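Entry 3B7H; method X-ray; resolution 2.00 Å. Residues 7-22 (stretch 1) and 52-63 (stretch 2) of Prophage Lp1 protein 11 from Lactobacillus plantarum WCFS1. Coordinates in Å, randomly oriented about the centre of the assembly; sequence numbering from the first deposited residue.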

# COMPACT_ATOMS: atom_id res chain seq x y z
N PHE A 7 -9.50 -3.17 -5.93
CA PHE A 7 -10.03 -2.30 -4.89
C PHE A 7 -9.37 -0.93 -4.95
O PHE A 7 -10.05 0.10 -4.91
N VAL A 8 -8.05 -0.93 -5.05
CA VAL A 8 -7.30 0.32 -5.02
C VAL A 8 -7.56 1.19 -6.24
O VAL A 8 -7.78 2.40 -6.13
N SER A 9 -7.53 0.58 -7.42
CA SER A 9 -7.68 1.35 -8.64
C SER A 9 -9.10 1.88 -8.76
O SER A 9 -9.29 3.01 -9.21
N GLU A 10 -10.10 1.12 -8.31
CA GLU A 10 -11.46 1.61 -8.33
C GLU A 10 -11.64 2.79 -7.37
O GLU A 10 -12.33 3.76 -7.69
N HIS A 11 -11.01 2.72 -6.21
CA HIS A 11 -11.12 3.82 -5.25
C HIS A 11 -10.44 5.06 -5.80
O HIS A 11 -10.96 6.18 -5.71
N LEU A 12 -9.27 4.85 -6.34
CA LEU A 12 -8.51 5.90 -6.95
C LEU A 12 -9.30 6.59 -8.06
O LEU A 12 -9.38 7.81 -8.09
N MET A 13 -9.95 5.82 -8.92
CA MET A 13 -10.77 6.40 -9.97
C MET A 13 -11.94 7.19 -9.39
O MET A 13 -12.27 8.24 -9.90
N GLU A 14 -12.56 6.72 -8.32
CA GLU A 14 -13.59 7.51 -7.66
C GLU A 14 -13.08 8.85 -7.17
O GLU A 14 -13.75 9.85 -7.34
N LEU A 15 -11.93 8.86 -6.52
CA LEU A 15 -11.34 10.10 -6.02
C LEU A 15 -10.90 11.06 -7.12
O LEU A 15 -11.09 12.27 -6.98
N ILE A 16 -10.27 10.54 -8.16
CA ILE A 16 -9.89 11.33 -9.34
C ILE A 16 -11.11 12.00 -9.95
O ILE A 16 -11.10 13.20 -10.26
N THR A 17 -12.16 11.21 -10.12
CA THR A 17 -13.41 11.68 -10.72
C THR A 17 -14.10 12.76 -9.87
O THR A 17 -14.61 13.76 -10.40
N GLN A 18 -14.10 12.57 -8.56
CA GLN A 18 -14.60 13.61 -7.65
C GLN A 18 -13.81 14.92 -7.76
O GLN A 18 -14.38 15.97 -7.56
N GLN A 19 -12.54 14.87 -8.13
CA GLN A 19 -11.76 16.10 -8.27
C GLN A 19 -11.82 16.68 -9.67
O GLN A 19 -11.09 17.63 -9.96
N ASN A 20 -12.69 16.15 -10.53
CA ASN A 20 -12.79 16.59 -11.92
C ASN A 20 -11.44 16.48 -12.66
O ASN A 20 -11.09 17.33 -13.48
N LEU A 21 -10.68 15.43 -12.33
CA LEU A 21 -9.44 15.09 -13.03
C LEU A 21 -9.71 13.86 -13.90
O LEU A 21 -10.79 13.27 -13.86
N THR A 22 -8.71 13.47 -14.66
CA THR A 22 -8.76 12.20 -15.36
C THR A 22 -7.54 11.40 -14.91
O THR A 22 -6.57 11.98 -14.42
N THR A 52 3.43 4.01 -5.95
CA THR A 52 2.51 4.56 -6.93
C THR A 52 1.31 5.23 -6.24
O THR A 52 0.94 6.36 -6.57
N ILE A 53 0.74 4.54 -5.25
CA ILE A 53 -0.38 5.12 -4.47
C ILE A 53 0.04 6.45 -3.80
O ILE A 53 -0.67 7.46 -3.88
N ARG A 54 1.22 6.45 -3.20
CA ARG A 54 1.73 7.65 -2.54
C ARG A 54 1.85 8.81 -3.51
O ARG A 54 1.46 9.93 -3.21
N LYS A 55 2.40 8.54 -4.69
CA LYS A 55 2.60 9.57 -5.70
C LYS A 55 1.26 10.16 -6.19
O LYS A 55 1.13 11.38 -6.32
N VAL A 56 0.29 9.30 -6.47
CA VAL A 56 -1.05 9.76 -6.86
C VAL A 56 -1.71 10.57 -5.75
O VAL A 56 -2.35 11.59 -6.00
N CYS A 57 -1.55 10.11 -4.51
CA CYS A 57 -2.11 10.81 -3.35
C CYS A 57 -1.56 12.22 -3.28
O CYS A 57 -2.28 13.17 -3.00
N GLY A 58 -0.28 12.36 -3.58
CA GLY A 58 0.36 13.67 -3.58
C GLY A 58 -0.33 14.60 -4.54
O GLY A 58 -0.63 15.76 -4.22
N THR A 59 -0.60 14.09 -5.74
CA THR A 59 -1.27 14.84 -6.80
C THR A 59 -2.69 15.20 -6.41
O THR A 59 -3.19 16.27 -6.75
N LEU A 60 -3.34 14.27 -5.70
CA LEU A 60 -4.69 14.47 -5.23
C LEU A 60 -4.80 15.37 -4.01
O LEU A 60 -5.89 15.82 -3.68
N GLY A 61 -3.66 15.64 -3.33
CA GLY A 61 -3.66 16.44 -2.10
C GLY A 61 -4.21 15.70 -0.88
O GLY A 61 -4.71 16.31 0.05
N ILE A 62 -4.12 14.38 -0.89
CA ILE A 62 -4.57 13.58 0.23
C ILE A 62 -3.40 12.76 0.73
O ILE A 62 -2.45 12.52 -0.01
N SER A 63 -3.51 12.32 1.99
CA SER A 63 -2.55 11.40 2.62
C SER A 63 -2.92 9.97 2.23
O SER A 63 -4.09 9.69 1.97

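Helices 7-18 and 52-60 run nearly parallel, with 15° between their N-to-C directions and axes 11.2 Å apart at closest approach. The backbones are therefore too distant to touch, and side chains fill the space between them, burying 419 Å² when both sides are summed. The register steps along both helices in pairs, Val8 with Ile53, Leu12 with Val56 and Ile16 with Leu60.

Most of the contact is apolar. At its N-terminal end, Val8 (t) points toward the other helix and its CG1 lies 3.8 Å from CD1 of Ile53. Ile53 leaves its backbone sideways, but its m,t rotamer brings the end of the chain nearer to Val8. One turn on, Leu12 behaves similarly: its CA-to-CB bond is directed sideways, while the t,p rotamer carries CD1 to 3.1 Å from CG1 of Val56, a very short approach for two methyl groups. Val56 (t) points toward the first stretch, and its CG1 meets the end of Leu12. The same Leu12 CD1 also lies 3.8 Å from CD1 of Leu60, linking this layer to the next.

Leu60 (m,t) is the hub of the interface, with 102 Å² covered by the opposing stretch, the largest share of any residue. Its CD1 is 4.1 Å from CB of Leu15, whereas its CD2 sits 4.4 Å from CG1 of Ile16 (m,t) and 3.7 Å from CD1 of Leu21 (m,t). Leu21 lies beyond the end of the first helix and points back toward the second stretch, so the loop helps to enclose the leucine. Leu15 (m,t) also extends its CD1 to within 3.5 Å of CD1 of Ile62 (p,t). Ile62 follows Gly61, whose positive phi belongs to the Schellman motif ending the second helix, and its side chain points toward the first stretch.

A single hydrogen bond joins the stretches. Gln19, the first residue to leave helical geometry after the first helix, points toward the second stretch in an m,t conformation and donates from NE2 to the backbone O of Leu60 at 2.6 Å, with a nearly linear angle of 166°. The bond ties a side chain just past the end of the first helix to the backbone of the last residue of the second, while Gln19 NE2 also comes within 3.8 Å of Leu60 CD2, at the exposed margin of the apolar cluster.

Several other polar side chains find partners away from the interface. Thr17 OG1 donates to O of Met13 at 2.8 Å within its own helix, and Thr22 and Ser63 each cap a backbone N just past their stretches.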

# COMPACT_ATOMS: atom_id res chain seq x y z
CB PHE A 7 -9.80 -2.86 -3.49
CG PHE A 7 -10.81 -3.88 -3.06
CD1 PHE A 7 -12.14 -3.57 -2.99
CD2 PHE A 7 -10.41 -5.14 -2.68
CE1 PHE A 7 -13.07 -4.49 -2.57
CE2 PHE A 7 -11.36 -6.10 -2.26
CZ PHE A 7 -12.67 -5.76 -2.19
CB VAL A 8 -5.77 0.03 -4.83
CG1 VAL A 8 -4.93 1.26 -5.18
CG2 VAL A 8 -5.51 -0.45 -3.39
CB SER A 9 -7.24 0.52 -9.86
OG SER A 9 -8.02 -0.64 -10.00
CB GLU A 10 -12.48 0.51 -8.03
CG GLU A 10 -12.64 -0.40 -9.21
CD GLU A 10 -13.51 -1.65 -8.97
OE1 GLU A 10 -14.27 -1.68 -7.97
OE2 GLU A 10 -13.41 -2.58 -9.83
CB HIS A 11 -10.46 3.44 -3.91
CG HIS A 11 -10.70 4.44 -2.83
ND1 HIS A 11 -11.97 4.78 -2.42
CD2 HIS A 11 -9.85 5.19 -2.11
CE1 HIS A 11 -11.88 5.70 -1.48
NE2 HIS A 11 -10.61 5.96 -1.26
CB LEU A 12 -7.18 5.36 -7.46
CG LEU A 12 -6.44 6.38 -8.31
CD1 LEU A 12 -6.14 7.64 -7.49
CD2 LEU A 12 -5.20 5.74 -8.81
CB MET A 13 -11.27 5.30 -10.92
CG MET A 13 -12.05 5.80 -12.14
SD MET A 13 -11.17 6.99 -13.17
CE MET A 13 -9.58 6.28 -13.13
CB GLU A 14 -14.14 6.82 -6.44
CG GLU A 14 -14.94 5.56 -6.64
CD GLU A 14 -15.39 4.94 -5.28
OE1 GLU A 14 -14.99 5.52 -4.22
OE2 GLU A 14 -16.15 3.91 -5.29
CB LEU A 15 -10.15 9.83 -5.11
CG LEU A 15 -10.37 9.09 -3.79
CD1 LEU A 15 -9.03 8.90 -3.09
CD2 LEU A 15 -11.36 9.80 -2.90
CB ILE A 16 -9.26 10.41 -10.40
CG1 ILE A 16 -7.85 10.02 -10.00
CG2 ILE A 16 -9.21 11.08 -11.78
CD1 ILE A 16 -7.16 9.03 -10.98
CB THR A 17 -14.36 10.48 -10.95
OG1 THR A 17 -13.72 9.57 -11.84
CG2 THR A 17 -15.66 10.92 -11.58
CB GLN A 18 -14.62 13.11 -6.19
CG GLN A 18 -15.66 12.00 -5.97
CD GLN A 18 -15.67 11.44 -4.55
OE1 GLN A 18 -14.87 11.85 -3.67
NE2 GLN A 18 -16.59 10.48 -4.30
CB GLN A 19 -10.30 15.89 -7.85
CG GLN A 19 -10.08 15.78 -6.34
CD GLN A 19 -8.68 16.17 -5.90
OE1 GLN A 19 -8.00 16.99 -6.53
NE2 GLN A 19 -8.25 15.59 -4.79
CB ASN A 20 -13.35 18.02 -12.04
CG ASN A 20 -14.77 18.19 -11.40
OD1 ASN A 20 -15.52 17.21 -11.15
ND2 ASN A 20 -15.14 19.46 -11.19
CB LEU A 21 -8.32 14.78 -12.01
CG LEU A 21 -7.81 15.93 -11.15
CD1 LEU A 21 -7.13 15.44 -9.90
CD2 LEU A 21 -6.87 16.78 -11.95
CB THR A 22 -8.75 12.40 -16.90
OG1 THR A 22 -7.59 13.14 -17.30
CG2 THR A 22 -10.00 13.14 -17.36
CB THR A 52 2.04 3.47 -7.91
OG1 THR A 52 3.12 3.14 -8.78
CG2 THR A 52 0.83 3.94 -8.74
CB ILE A 53 -0.89 4.11 -3.42
CG1 ILE A 53 -1.49 2.88 -4.14
CG2 ILE A 53 -1.91 4.78 -2.49
CD1 ILE A 53 -1.68 1.69 -3.22
CB ARG A 54 3.07 7.37 -1.87
CG ARG A 54 3.69 8.62 -1.25
CD ARG A 54 5.02 8.40 -0.56
NE ARG A 54 5.99 7.71 -1.42
CZ ARG A 54 6.65 8.26 -2.45
NH1 ARG A 54 6.42 9.52 -2.85
NH2 ARG A 54 7.54 7.52 -3.12
CB LYS A 55 3.39 9.01 -6.91
CG LYS A 55 4.88 8.70 -6.61
CD LYS A 55 5.58 7.98 -7.77
CE LYS A 55 7.10 7.96 -7.55
NZ LYS A 55 7.83 7.08 -8.55
CB VAL A 56 -1.95 8.60 -7.23
CG1 VAL A 56 -3.37 9.10 -7.37
CG2 VAL A 56 -1.48 7.99 -8.52
CB CYS A 57 -1.85 10.03 -2.06
SG CYS A 57 -2.96 8.64 -1.87
CB THR A 59 -1.32 14.02 -8.10
OG1 THR A 59 0.01 13.76 -8.55
CG2 THR A 59 -2.09 14.75 -9.17
CB LEU A 60 -5.33 13.13 -4.93
CG LEU A 60 -5.68 12.30 -6.15
CD1 LEU A 60 -6.28 11.02 -5.67
CD2 LEU A 60 -6.67 13.03 -7.07
CB ILE A 62 -5.73 12.63 -0.16
CG1 ILE A 62 -5.32 11.64 -1.23
CG2 ILE A 62 -6.94 13.42 -0.67
CD1 ILE A 62 -6.44 10.68 -1.60
CB SER A 63 -2.56 11.54 4.14
OG SER A 63 -3.73 10.98 4.72